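Local coordinates for protein alkaline serine protease (Pseudoalteromonas sp., PDB 1Y9Z) that probably hydrolyses peptide bonds in proteins as a cold-adapted, calcium-binding serine protease of the subtilisin family, at residues R35-L40 and V209-G214; A74-N79 and P87-N92; E80-V85 and Q360-Y365; N43-T48 and G54-P59. All coordinates share one frame; numbering follows the deposited sequence.

Contact 1 (R35-L40 and V209-G214); sequences RSHNDL and VTVGEG. With CA (calcium ion), chain C.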
loop_
_atom_site.group_PDB
_atom_site.type_symbol
_atom_site.label_atom_id
_atom_site.label_comp_id
_atom_site.label_asym_id
_atom_site.label_seq_id
_atom_site.Cartn_x
_atom_site.Cartn_y
_atom_site.Cartn_z
ATOM N N ARG A 35 -13.254 -13.101 -3.380
ATOM C CA ARG A 35 -13.435 -13.565 -4.744
ATOM C C ARG A 35 -14.666 -12.980 -5.431
ATOM O O ARG A 35 -14.801 -13.078 -6.649
ATOM C CB ARG A 35 -13.494 -15.094 -4.763
ATOM C CG ARG A 35 -13.363 -15.703 -6.147
ATOM C CD ARG A 35 -13.244 -17.214 -6.066
ATOM N NE ARG A 35 -14.393 -17.818 -5.398
ATOM C CZ ARG A 35 -14.539 -19.124 -5.198
ATOM N NH1 ARG A 35 -15.618 -19.584 -4.582
ATOM N NH2 ARG A 35 -13.604 -19.970 -5.612
ATOM N N SER A 36 -15.557 -12.364 -4.661
ATOM C CA SER A 36 -16.764 -11.779 -5.244
ATOM C C SER A 36 -16.478 -10.414 -5.867
ATOM O O SER A 36 -17.314 -9.864 -6.588
ATOM C CB SER A 36 -17.854 -11.627 -4.179
ATOM O OG SER A 36 -17.600 -10.513 -3.339
ATOM N N HIS A 37 -15.296 -9.870 -5.585
ATOM C CA HIS A 37 -14.903 -8.563 -6.101
ATOM C C HIS A 37 -14.662 -8.602 -7.613
ATOM O O HIS A 37 -13.988 -9.497 -8.113
ATOM C CB HIS A 37 -13.636 -8.091 -5.382
ATOM C CG HIS A 37 -13.322 -6.646 -5.601
ATOM N ND1 HIS A 37 -13.261 -5.733 -4.571
ATOM C CD2 HIS A 37 -13.079 -5.950 -6.737
ATOM C CE1 HIS A 37 -12.994 -4.537 -5.063
ATOM N NE2 HIS A 37 -12.879 -4.641 -6.375
ATOM N N ASN A 38 -15.201 -7.620 -8.332
ATOM C CA ASN A 38 -15.051 -7.572 -9.787
ATOM C C ASN A 38 -13.606 -7.534 -10.271
ATOM O O ASN A 38 -13.302 -8.024 -11.357
ATOM C CB ASN A 38 -15.793 -6.368 -10.375
ATOM C CG ASN A 38 -17.300 -6.500 -10.283
ATOM O OD1 ASN A 38 -17.834 -7.599 -10.125
ATOM N ND2 ASN A 38 -17.998 -5.377 -10.404
ATOM N N ASP A 39 -12.714 -6.950 -9.477
ATOM C CA ASP A 39 -11.311 -6.860 -9.872
ATOM C C ASP A 39 -10.481 -8.051 -9.403
ATOM O O ASP A 39 -9.268 -8.068 -9.586
ATOM C CB ASP A 39 -10.694 -5.560 -9.339
ATOM C CG ASP A 39 -10.498 -4.515 -10.425
ATOM O OD1 ASP A 39 -11.123 -4.646 -11.496
ATOM O OD2 ASP A 39 -9.725 -3.556 -10.211
ATOM N N LEU A 40 -11.136 -9.050 -8.812
ATOM C CA LEU A 40 -10.431 -10.232 -8.312
ATOM C C LEU A 40 -11.088 -11.567 -8.650
ATOM O O LEU A 40 -10.440 -12.611 -8.613
ATOM C CB LEU A 40 -10.289 -10.149 -6.791
ATOM C CG LEU A 40 -9.455 -9.008 -6.214
ATOM C CD1 LEU A 40 -9.584 -9.011 -4.698
ATOM C CD2 LEU A 40 -8.001 -9.173 -6.634
ATOM N N VAL A 209 -10.609 -3.780 -1.782
ATOM C CA VAL A 209 -10.939 -4.175 -0.417
ATOM C C VAL A 209 -12.268 -4.912 -0.498
ATOM O O VAL A 209 -12.964 -4.833 -1.511
ATOM C CB VAL A 209 -11.080 -2.976 0.556
ATOM C CG1 VAL A 209 -9.738 -2.269 0.714
ATOM C CG2 VAL A 209 -12.159 -2.023 0.075
ATOM N N THR A 210 -12.607 -5.649 0.553
ATOM C CA THR A 210 -13.864 -6.384 0.589
ATOM C C THR A 210 -14.984 -5.445 0.151
ATOM O O THR A 210 -15.079 -4.312 0.628
ATOM C CB THR A 210 -14.132 -6.902 2.005
ATOM O OG1 THR A 210 -13.032 -7.725 2.410
ATOM C CG2 THR A 210 -15.420 -7.718 2.049
ATOM N N VAL A 211 -15.823 -5.923 -0.763
ATOM C CA VAL A 211 -16.912 -5.121 -1.305
ATOM C C VAL A 211 -17.698 -4.339 -0.260
ATOM O O VAL A 211 -18.191 -4.899 0.722
ATOM C CB VAL A 211 -17.884 -6.004 -2.125
ATOM C CG1 VAL A 211 -19.095 -5.188 -2.569
ATOM C CG2 VAL A 211 -17.160 -6.564 -3.347
ATOM N N GLY A 212 -17.791 -3.030 -0.486
ATOM C CA GLY A 212 -18.529 -2.152 0.403
ATOM C C GLY A 212 -17.813 -1.626 1.634
ATOM O O GLY A 212 -18.354 -0.769 2.330
ATOM N N GLU A 213 -16.605 -2.108 1.906
ATOM C CA GLU A 213 -15.881 -1.665 3.096
ATOM C C GLU A 213 -14.865 -0.560 2.842
ATOM O O GLU A 213 -14.227 -0.072 3.776
ATOM C CB GLU A 213 -15.183 -2.859 3.754
ATOM C CG GLU A 213 -16.153 -3.929 4.233
ATOM C CD GLU A 213 -15.492 -5.009 5.070
ATOM O OE1 GLU A 213 -16.233 -5.778 5.714
ATOM O OE2 GLU A 213 -14.243 -5.098 5.079
ATOM N N GLY A 214 -14.732 -0.154 1.585
ATOM C CA GLY A 214 -13.769 0.873 1.239
ATOM C C GLY A 214 -14.250 2.302 1.332
ATOM O O GLY A 214 -15.372 2.587 1.758
HETATM CA CA CA C . -9.567 -3.228 -12.755
#
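H37 points its imidazole edge at the backbone of V209, where the chain leaves strand 205-208 and enters the type II beta turn T210-E213. With CG anti to the backbone N (chi1 -167°), the ring extends from its own loop so that ND1 faces the V209 carbonyl. ND1 donates to V209 O at 3.2 Å. The oxygen lies close to the ring plane, but the bond is bent, with an N-H...O angle of 136°. V211, the second residue of the turn, crosses H37 obliquely and applies one methyl to the base of that side chain: CG2 is 4.1 Å from H37 CA. The same methyl approaches S36 OG at 4.0 Å, a hydroxyl whose hydrogen bond goes to D34. Replacing H37 with a leucine would probably leave the V209 carbonyl without this N-H donor. The turn closes through E213 N to T210 O, with G212 at positive phi, and E213 and G214 then form a classic beta bulge opposite Q360. Two residues beyond H37, D39 grips the calcium ion with both carboxylate oxygens, OD1 at 2.5 Å and OD2 at 2.6 Å.

Contact 2 (A74-N79 and P87-N92); sequences AAIANN and PNQNAN. With CA (calcium ion), chain C.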
loop_
_atom_site.group_PDB
_atom_site.type_symbol
_atom_site.label_atom_id
_atom_site.label_comp_id
_atom_site.label_asym_id
_atom_site.label_seq_id
_atom_site.Cartn_x
_atom_site.Cartn_y
_atom_site.Cartn_z
ATOM N N ALA A 74 -2.479 -8.517 -8.157
ATOM C CA ALA A 74 -3.192 -8.884 -9.369
ATOM C C ALA A 74 -4.588 -8.326 -9.623
ATOM O O ALA A 74 -5.425 -9.028 -10.193
ATOM C CB ALA A 74 -3.235 -10.408 -9.466
ATOM N N ALA A 75 -4.867 -7.093 -9.212
ATOM C CA ALA A 75 -6.184 -6.530 -9.511
ATOM C C ALA A 75 -6.294 -6.614 -11.038
ATOM O O ALA A 75 -5.362 -6.249 -11.758
ATOM C CB ALA A 75 -6.277 -5.085 -9.045
ATOM N N ILE A 76 -7.432 -7.098 -11.521
ATOM C CA ILE A 76 -7.644 -7.308 -12.950
ATOM C C ILE A 76 -7.806 -6.072 -13.826
ATOM O O ILE A 76 -8.481 -5.117 -13.455
ATOM C CB ILE A 76 -8.859 -8.228 -13.156
ATOM C CG1 ILE A 76 -8.613 -9.557 -12.438
ATOM C CG2 ILE A 76 -9.102 -8.470 -14.642
ATOM C CD1 ILE A 76 -9.812 -10.475 -12.418
ATOM N N ALA A 77 -7.164 -6.107 -14.991
ATOM C CA ALA A 77 -7.253 -5.016 -15.959
ATOM C C ALA A 77 -8.605 -5.173 -16.653
ATOM O O ALA A 77 -8.854 -6.185 -17.316
ATOM C CB ALA A 77 -6.117 -5.124 -16.970
ATOM N N ASN A 78 -9.473 -4.177 -16.500
ATOM C CA ASN A 78 -10.809 -4.254 -17.080
ATOM C C ASN A 78 -11.557 -2.924 -17.151
ATOM O O ASN A 78 -12.785 -2.904 -17.108
ATOM C CB ASN A 78 -11.646 -5.243 -16.268
ATOM C CG ASN A 78 -11.622 -4.929 -14.784
ATOM O OD1 ASN A 78 -11.247 -3.826 -14.385
ATOM N ND2 ASN A 78 -12.029 -5.892 -13.960
ATOM N N ASN A 79 -10.841 -1.813 -17.251
ATOM C CA ASN A 79 -11.508 -0.509 -17.341
ATOM C C ASN A 79 -12.339 -0.093 -16.111
ATOM O O ASN A 79 -13.170 0.815 -16.196
ATOM C CB ASN A 79 -12.391 -0.465 -18.597
ATOM C CG ASN A 79 -12.905 0.932 -18.910
ATOM O OD1 ASN A 79 -12.127 1.873 -19.062
ATOM N ND2 ASN A 79 -14.223 1.068 -19.017
ATOM N N PRO A 87 -1.951 -7.923 -13.915
ATOM C CA PRO A 87 -3.390 -7.742 -14.117
ATOM C C PRO A 87 -4.103 -8.471 -15.251
ATOM O O PRO A 87 -5.315 -8.312 -15.403
ATOM C CB PRO A 87 -3.484 -6.244 -14.313
ATOM C CG PRO A 87 -2.315 -6.020 -15.255
ATOM C CD PRO A 87 -1.199 -6.897 -14.664
ATOM N N ASN A 88 -3.389 -9.267 -16.036
ATOM C CA ASN A 88 -4.031 -9.915 -17.172
ATOM C C ASN A 88 -4.532 -11.346 -17.026
ATOM O O ASN A 88 -4.661 -12.066 -18.021
ATOM C CB ASN A 88 -3.120 -9.795 -18.394
ATOM C CG ASN A 88 -2.739 -8.355 -18.687
ATOM O OD1 ASN A 88 -1.603 -7.941 -18.457
ATOM N ND2 ASN A 88 -3.697 -7.579 -19.180
ATOM N N GLN A 89 -4.821 -11.761 -15.798
ATOM C CA GLN A 89 -5.360 -13.096 -15.548
ATOM C C GLN A 89 -4.473 -14.239 -16.051
ATOM O O GLN A 89 -4.957 -15.201 -16.655
ATOM C CB GLN A 89 -6.756 -13.186 -16.175
ATOM C CG GLN A 89 -7.754 -12.216 -15.554
ATOM C CD GLN A 89 -8.986 -11.995 -16.410
ATOM O OE1 GLN A 89 -8.986 -11.162 -17.318
ATOM N NE2 GLN A 89 -10.041 -12.744 -16.127
ATOM N N ASN A 90 -3.179 -14.137 -15.775
ATOM C CA ASN A 90 -2.216 -15.153 -16.188
ATOM C C ASN A 90 -1.566 -15.835 -14.984
ATOM O O ASN A 90 -1.500 -17.061 -14.912
ATOM C CB ASN A 90 -1.130 -14.520 -17.061
ATOM C CG ASN A 90 -1.640 -14.134 -18.436
ATOM O OD1 ASN A 90 -1.376 -13.033 -18.923
ATOM N ND2 ASN A 90 -2.366 -15.045 -19.074
ATOM N N ALA A 91 -1.088 -15.031 -14.042
ATOM C CA ALA A 91 -0.432 -15.562 -12.855
ATOM C C ALA A 91 -1.335 -16.476 -12.041
ATOM O O ALA A 91 -2.548 -16.274 -11.975
ATOM C CB ALA A 91 0.054 -14.417 -11.983
ATOM N N ASN A 92 -0.733 -17.491 -11.430
ATOM C CA ASN A 92 -1.472 -18.411 -10.579
ATOM C C ASN A 92 -1.317 -17.881 -9.167
ATOM O O ASN A 92 -0.208 -17.578 -8.727
ATOM C CB ASN A 92 -0.894 -19.822 -10.663
ATOM C CG ASN A 92 -1.008 -20.409 -12.045
ATOM O OD1 ASN A 92 -2.108 -20.664 -12.536
ATOM N ND2 ASN A 92 0.132 -20.617 -12.693
HETATM CA CA CA C . -9.567 -3.228 -12.755
HETATM O O HOH W 1 -7.495 -8.791 -17.874
#
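A77 and P87 tie the start of the calcium loop that follows helix 65-74 to the segment leading into strand 92-100. The polar link is a nearly straight backbone hydrogen bond: A77 N donates to P87 O at 2.9 Å, with an angle of 170° at the hydrogen. That carbonyl is also approached by I76 CA at 3.5 Å in a CA-H...O contact, so two successive residues converge on one oxygen. Water 1 adds a bridge, donating to A77 O at 3.0 Å and to Q89 OE1 at 2.9 Å, although other acceptors nearby compete for its protons; Q89 NE2 is held by A42 O.

Apolar contacts flank these bonds. A77 CB rests 3.9 Å from P87 CB. I76 and Q89 cross at about a right angle, so that Q89 CG lies 4.1 Å from I76 CD1 and about as far from CG2, while Q89 CD and OE1 also come up to CG2. An alanine in place of I76 would probably open a gap beside CG and CD of Q89, which would lose their apolar neighbour.

Metal coordination comes from the same backbone. I76 O binds calcium at 2.3 Å and N78 OD1 at 2.4 Å, in a site completed by E2, D39, E80 and V82 that matches the high-affinity calcium site of subtilisins. With I76 C=O turned to the metal and the next N-H, of A77, bonded to P87, the peptide between them is held from both ends, which probably helps keep the loop shaped for calcium.

Contact 3 (E80-V85 and Q360-Y365); sequences EGVVGV and QDYEYY. With CA (calcium ion), chain C.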
loop_
_atom_site.group_PDB
_atom_site.type_symbol
_atom_site.label_atom_id
_atom_site.label_comp_id
_atom_site.label_asym_id
_atom_site.label_seq_id
_atom_site.Cartn_x
_atom_site.Cartn_y
_atom_site.Cartn_z
ATOM N N GLU A 80 -12.139 -0.766 -14.981
ATOM C CA GLU A 80 -12.833 -0.407 -13.739
ATOM C C GLU A 80 -11.871 -0.642 -12.581
ATOM O O GLU A 80 -10.963 -1.464 -12.679
ATOM C CB GLU A 80 -14.116 -1.233 -13.529
ATOM C CG GLU A 80 -13.912 -2.684 -13.104
ATOM C CD GLU A 80 -15.227 -3.393 -12.788
ATOM O OE1 GLU A 80 -15.836 -3.105 -11.732
ATOM O OE2 GLU A 80 -15.659 -4.236 -13.603
ATOM N N GLY A 81 -12.054 0.097 -11.493
ATOM C CA GLY A 81 -11.186 -0.078 -10.342
ATOM C C GLY A 81 -9.729 0.252 -10.593
ATOM O O GLY A 81 -9.396 1.350 -11.040
ATOM N N VAL A 82 -8.852 -0.704 -10.298
ATOM C CA VAL A 82 -7.418 -0.508 -10.474
ATOM C C VAL A 82 -6.788 -1.683 -11.220
ATOM O O VAL A 82 -7.490 -2.498 -11.825
ATOM C CB VAL A 82 -6.717 -0.345 -9.095
ATOM C CG1 VAL A 82 -7.269 0.878 -8.375
ATOM C CG2 VAL A 82 -6.930 -1.591 -8.248
ATOM N N VAL A 83 -5.459 -1.746 -11.187
ATOM C CA VAL A 83 -4.701 -2.822 -11.816
ATOM C C VAL A 83 -3.545 -3.190 -10.892
ATOM O O VAL A 83 -2.959 -2.319 -10.242
ATOM C CB VAL A 83 -4.117 -2.404 -13.194
ATOM C CG1 VAL A 83 -5.237 -2.214 -14.192
ATOM C CG2 VAL A 83 -3.307 -1.125 -13.061
ATOM N N GLY A 84 -3.247 -4.484 -10.816
ATOM C CA GLY A 84 -2.151 -4.950 -9.987
ATOM C C GLY A 84 -0.903 -5.171 -10.826
ATOM O O GLY A 84 -0.899 -4.904 -12.030
ATOM N N VAL A 85 0.158 -5.670 -10.199
ATOM C CA VAL A 85 1.412 -5.909 -10.905
ATOM C C VAL A 85 1.220 -6.832 -12.107
ATOM O O VAL A 85 1.794 -6.598 -13.173
ATOM C CB VAL A 85 2.480 -6.506 -9.959
ATOM C CG1 VAL A 85 3.762 -6.780 -10.731
ATOM C CG2 VAL A 85 2.757 -5.541 -8.816
ATOM N N GLN A 360 -17.361 1.973 -0.506
ATOM C CA GLN A 360 -16.681 1.719 -1.773
ATOM C C GLN A 360 -16.027 0.337 -1.805
ATOM O O GLN A 360 -16.024 -0.380 -0.804
ATOM C CB GLN A 360 -15.631 2.800 -2.032
ATOM C CG GLN A 360 -16.216 4.198 -2.154
ATOM C CD GLN A 360 -17.247 4.300 -3.258
ATOM O OE1 GLN A 360 -16.942 4.082 -4.431
ATOM N NE2 GLN A 360 -18.480 4.627 -2.887
ATOM N N ASP A 361 -15.474 -0.029 -2.957
ATOM C CA ASP A 361 -14.831 -1.331 -3.117
ATOM C C ASP A 361 -13.312 -1.226 -3.242
ATOM O O ASP A 361 -12.634 -2.197 -3.597
ATOM C CB ASP A 361 -15.416 -2.050 -4.337
ATOM C CG ASP A 361 -16.934 -2.125 -4.292
ATOM O OD1 ASP A 361 -17.494 -2.214 -3.181
ATOM O OD2 ASP A 361 -17.569 -2.102 -5.368
ATOM N N TYR A 362 -12.789 -0.043 -2.941
ATOM C CA TYR A 362 -11.354 0.225 -2.995
ATOM C C TYR A 362 -11.032 1.167 -1.849
ATOM O O TYR A 362 -11.924 1.827 -1.315
ATOM C CB TYR A 362 -10.990 0.897 -4.322
ATOM C CG TYR A 362 -11.423 0.098 -5.526
ATOM C CD1 TYR A 362 -10.593 -0.876 -6.077
ATOM C CD2 TYR A 362 -12.696 0.266 -6.067
ATOM C CE1 TYR A 362 -11.024 -1.670 -7.137
ATOM C CE2 TYR A 362 -13.137 -0.522 -7.120
ATOM C CZ TYR A 362 -12.299 -1.488 -7.650
ATOM O OH TYR A 362 -12.743 -2.285 -8.678
ATOM N N GLU A 363 -9.763 1.234 -1.463
ATOM C CA GLU A 363 -9.376 2.124 -0.382
ATOM C C GLU A 363 -7.872 2.314 -0.321
ATOM O O GLU A 363 -7.105 1.457 -0.768
ATOM C CB GLU A 363 -9.870 1.577 0.964
ATOM C CG GLU A 363 -9.769 2.586 2.103
ATOM C CD GLU A 363 -10.422 2.112 3.389
ATOM O OE1 GLU A 363 -10.483 2.915 4.343
ATOM O OE2 GLU A 363 -10.870 0.949 3.450
ATOM N N TYR A 364 -7.465 3.455 0.225
ATOM C CA TYR A 364 -6.055 3.764 0.405
ATOM C C TYR A 364 -5.607 3.210 1.754
ATOM O O TYR A 364 -6.266 3.437 2.773
ATOM C CB TYR A 364 -5.822 5.277 0.400
ATOM C CG TYR A 364 -5.755 5.898 -0.974
ATOM C CD1 TYR A 364 -6.906 6.355 -1.621
ATOM C CD2 TYR A 364 -4.536 6.012 -1.638
ATOM C CE1 TYR A 364 -6.838 6.911 -2.899
ATOM C CE2 TYR A 364 -4.459 6.560 -2.908
ATOM C CZ TYR A 364 -5.609 7.008 -3.535
ATOM O OH TYR A 364 -5.509 7.538 -4.801
ATOM N N TYR A 365 -4.499 2.475 1.743
ATOM C CA TYR A 365 -3.904 1.898 2.951
ATOM C C TYR A 365 -2.439 2.319 3.019
ATOM O O TYR A 365 -1.828 2.628 1.996
ATOM C CB TYR A 365 -3.895 0.367 2.913
ATOM C CG TYR A 365 -5.156 -0.375 3.296
ATOM C CD1 TYR A 365 -5.089 -1.734 3.598
ATOM C CD2 TYR A 365 -6.408 0.244 3.320
ATOM C CE1 TYR A 365 -6.222 -2.466 3.911
ATOM C CE2 TYR A 365 -7.564 -0.489 3.638
ATOM C CZ TYR A 365 -7.455 -1.845 3.928
ATOM O OH TYR A 365 -8.566 -2.598 4.223
HETATM CA CA CA C . -9.567 -3.228 -12.755
HETATM O O HOH W 2 -15.266 -1.997 -9.463
#
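Y362 reaches from strand 362-365 to G81 in the calcium loop, and its side chain carries nearly the whole contact. CB heads for the loop, and CG, anti to the carbonyl carbon (chi1 -56°), carries the ring toward it, its sides touching L206, T208 and L216 on strands 205-208 and 214-221. Of the two carbons ortho to the hydroxyl, Y362 CE1 lies 3.6 Å from G81 CA, with V82 CG2 and V82 N also against it. CE2, its counterpart, lies 3.8 Å from G81 CA. Farther out, CZ and OH close on that same alpha carbon, OH at 3.2 Å, with G81 meeting the ring obliquely. At the tip, OH is 2.7 Å from water 2, which sits at the ring edge in its plane and donates to E80 OE1 at 2.6 Å.

G81 is flanked by two metal ligands: E80 O binds calcium at 2.2 Å and V82 O at 2.4 Å, in the site shared with E2, D39, I76 and N78. A beta carbon on G81 would run into Y362 OH, and its positive phi favours glycine as well. E80 thus serves the two sides differently, its carbonyl turned to the metal and its carboxylate reaching the tyrosine through water. The tyrosine is not a ligand, but its contact with G81, its water link to E80 and its touch on D39 put it in the second shell of the calcium site, where it probably helps fix the loop.

Contact 4 (N43-T48 and G54-P59); sequences NNVTGT and GNWYQP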
loop_
_atom_site.group_PDB
_atom_site.type_symbol
_atom_site.label_atom_id
_atom_site.label_comp_id
_atom_site.label_asym_id
_atom_site.label_seq_id
_atom_site.Cartn_x
_atom_site.Cartn_y
_atom_site.Cartn_z
ATOM N N ASN A 43 -9.473 -14.087 -11.543
ATOM C CA ASN A 43 -8.050 -14.405 -11.539
ATOM C C ASN A 43 -7.907 -15.923 -11.467
ATOM O O ASN A 43 -8.862 -16.628 -11.141
ATOM C CB ASN A 43 -7.346 -13.788 -10.326
ATOM C CG ASN A 43 -6.788 -12.410 -10.611
ATOM O OD1 ASN A 43 -6.253 -12.162 -11.689
ATOM N ND2 ASN A 43 -6.888 -11.512 -9.637
ATOM N N ASN A 44 -6.720 -16.422 -11.796
ATOM C CA ASN A 44 -6.452 -17.854 -11.718
ATOM C C ASN A 44 -6.073 -18.073 -10.265
ATOM O O ASN A 44 -4.910 -18.314 -9.928
ATOM C CB ASN A 44 -5.292 -18.238 -12.633
ATOM C CG ASN A 44 -5.514 -17.790 -14.054
ATOM O OD1 ASN A 44 -6.642 -17.805 -14.545
ATOM N ND2 ASN A 44 -4.442 -17.393 -14.728
ATOM N N VAL A 45 -7.081 -17.982 -9.407
ATOM C CA VAL A 45 -6.884 -18.098 -7.977
ATOM C C VAL A 45 -7.511 -19.334 -7.354
ATOM O O VAL A 45 -8.638 -19.714 -7.675
ATOM C CB VAL A 45 -7.431 -16.826 -7.271
ATOM C CG1 VAL A 45 -8.923 -16.669 -7.547
ATOM C CG2 VAL A 45 -7.160 -16.895 -5.777
ATOM N N THR A 46 -6.752 -19.965 -6.465
ATOM C CA THR A 46 -7.202 -21.147 -5.746
ATOM C C THR A 46 -6.795 -20.936 -4.298
ATOM O O THR A 46 -6.137 -19.948 -3.975
ATOM C CB THR A 46 -6.525 -22.427 -6.269
ATOM O OG1 THR A 46 -5.103 -22.281 -6.195
ATOM C CG2 THR A 46 -6.939 -22.699 -7.708
ATOM N N GLY A 47 -7.185 -21.857 -3.427
ATOM C CA GLY A 47 -6.833 -21.727 -2.027
ATOM C C GLY A 47 -7.042 -23.022 -1.277
ATOM O O GLY A 47 -7.636 -23.965 -1.802
ATOM N N THR A 48 -6.544 -23.072 -0.047
ATOM C CA THR A 48 -6.679 -24.258 0.786
ATOM C C THR A 48 -7.307 -23.846 2.110
ATOM O O THR A 48 -6.661 -23.204 2.931
ATOM C CB THR A 48 -5.307 -24.901 1.067
ATOM O OG1 THR A 48 -4.673 -25.238 -0.173
ATOM C CG2 THR A 48 -5.474 -26.163 1.905
ATOM N N GLY A 54 -12.614 -20.489 8.198
ATOM C CA GLY A 54 -13.663 -20.570 7.194
ATOM C C GLY A 54 -13.178 -20.734 5.764
ATOM O O GLY A 54 -12.269 -21.517 5.493
ATOM N N ASN A 55 -13.793 -19.997 4.844
ATOM C CA ASN A 55 -13.426 -20.075 3.436
ATOM C C ASN A 55 -12.393 -19.022 3.060
ATOM O O ASN A 55 -12.535 -17.847 3.403
ATOM C CB ASN A 55 -14.663 -19.914 2.549
ATOM C CG ASN A 55 -15.645 -21.059 2.708
ATOM O OD1 ASN A 55 -15.261 -22.228 2.670
ATOM N ND2 ASN A 55 -16.919 -20.726 2.876
ATOM N N TRP A 56 -11.357 -19.448 2.343
ATOM C CA TRP A 56 -10.300 -18.538 1.928
ATOM C C TRP A 56 -10.833 -17.442 1.014
ATOM O O TRP A 56 -10.289 -16.336 0.980
ATOM C CB TRP A 56 -9.180 -19.301 1.208
ATOM C CG TRP A 56 -9.591 -19.964 -0.081
ATOM C CD1 TRP A 56 -9.988 -21.264 -0.250
ATOM C CD2 TRP A 56 -9.641 -19.359 -1.380
ATOM N NE1 TRP A 56 -10.277 -21.503 -1.572
ATOM C CE2 TRP A 56 -10.073 -20.352 -2.288
ATOM C CE3 TRP A 56 -9.361 -18.074 -1.866
ATOM C CZ2 TRP A 56 -10.232 -20.100 -3.655
ATOM C CZ3 TRP A 56 -9.520 -17.824 -3.227
ATOM C CH2 TRP A 56 -9.951 -18.834 -4.105
ATOM N N TYR A 57 -11.903 -17.753 0.285
ATOM C CA TYR A 57 -12.508 -16.807 -0.652
ATOM C C TYR A 57 -13.562 -15.885 -0.041
ATOM O O TYR A 57 -14.230 -15.133 -0.755
ATOM C CB TYR A 57 -13.114 -17.562 -1.842
ATOM C CG TYR A 57 -14.007 -18.728 -1.469
ATOM C CD1 TYR A 57 -13.474 -19.999 -1.241
ATOM C CD2 TYR A 57 -15.387 -18.565 -1.356
ATOM C CE1 TYR A 57 -14.295 -21.080 -0.914
ATOM C CE2 TYR A 57 -16.216 -19.638 -1.030
ATOM C CZ TYR A 57 -15.664 -20.888 -0.811
ATOM O OH TYR A 57 -16.483 -21.950 -0.498
ATOM N N GLN A 58 -13.711 -15.949 1.277
ATOM C CA GLN A 58 -14.666 -15.109 1.996
ATOM C C GLN A 58 -13.963 -14.516 3.211
ATOM O O GLN A 58 -13.909 -15.132 4.274
ATOM C CB GLN A 58 -15.879 -15.937 2.436
ATOM C CG GLN A 58 -16.782 -16.343 1.280
ATOM C CD GLN A 58 -17.858 -17.337 1.676
ATOM O OE1 GLN A 58 -18.782 -17.603 0.905
ATOM N NE2 GLN A 58 -17.739 -17.902 2.871
ATOM N N PRO A 59 -13.412 -13.302 3.071
ATOM C CA PRO A 59 -12.716 -12.678 4.200
ATOM C C PRO A 59 -13.568 -12.447 5.442
ATOM O O PRO A 59 -13.067 -12.505 6.566
ATOM C CB PRO A 59 -12.201 -11.368 3.606
ATOM C CG PRO A 59 -13.208 -11.057 2.536
ATOM C CD PRO A 59 -13.423 -12.408 1.900
HETATM O O HOH W 3 -11.003 -24.145 -2.422
#
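Strand 44-47, which runs parallel to strand 92-100 in the main sheet of the subtilisin-like domain, is covered at G47 by the indole of W56. W56 CG sits between the backbone N and the carbonyl carbon (chi1 64°), and this torsion lays the ring system across the strand backbone. G47 CA stands over the five-membered ring in a CH-pi contact, 3.4 Å from its centroid and only 9° off the ring normal. The peptide before it continues over the same face: G47 N lies 3.5 Å from W56 CE2, and T46 C is 3.6 Å from W56 CZ2 of the six-membered ring. Beyond, V45 crosses the indole obliquely and touches its far end, V45 CG2 lying 3.6 Å from W56 CZ3. A beta carbon at G47 would collide with W56 CD2, so the close approach of ring and strand depends on glycine.

W56 is the second residue of a type I beta turn, N55-Q58, closed by Q58 N to N55 O, in the loop between the strand and helix 65-74. The next residue, Y57, sets CD1 3.5 Å above the opposite face of the W56 indole; the Y57 ring in turn makes a cation-pi pair with R35. T46 and T48, whose CB atoms point away from the turn, bond through OG1 to the two nitrogens of H94 on strand 92-100. At the indole edge, W56 NE1 donates to water 3 at 2.9 Å in the ring plane, and that water gives a weak, 3.4 Å hydrogen bond to G47 O.

In the fold
Contacts 1, 2 and 3 meet round one calcium ion, each supplying two ligand atoms; their centres lie 9 to 14 Å apart. Contact 4 stands apart, its centre about 19 Å from contact 3, but adjoins contact 2 through the N43 to A74 O hydrogen bond and contact 1 through R35. Along the chain 35-40 comes first, then contact 4; 80-85 falls between 74-79 and 87-92 in the loop from helix 65-74 to strand 92-100; contact 1 closes at 209-214, alternating with contact 3, whose 360-365 comes some 275 residues after 80-85. Segments 209-214 and 360-365 border strands 214-221 and 351-360, consistent with the ends of the inserted beta-barrel domain, a junction contacts 1 and 3 probably help hold.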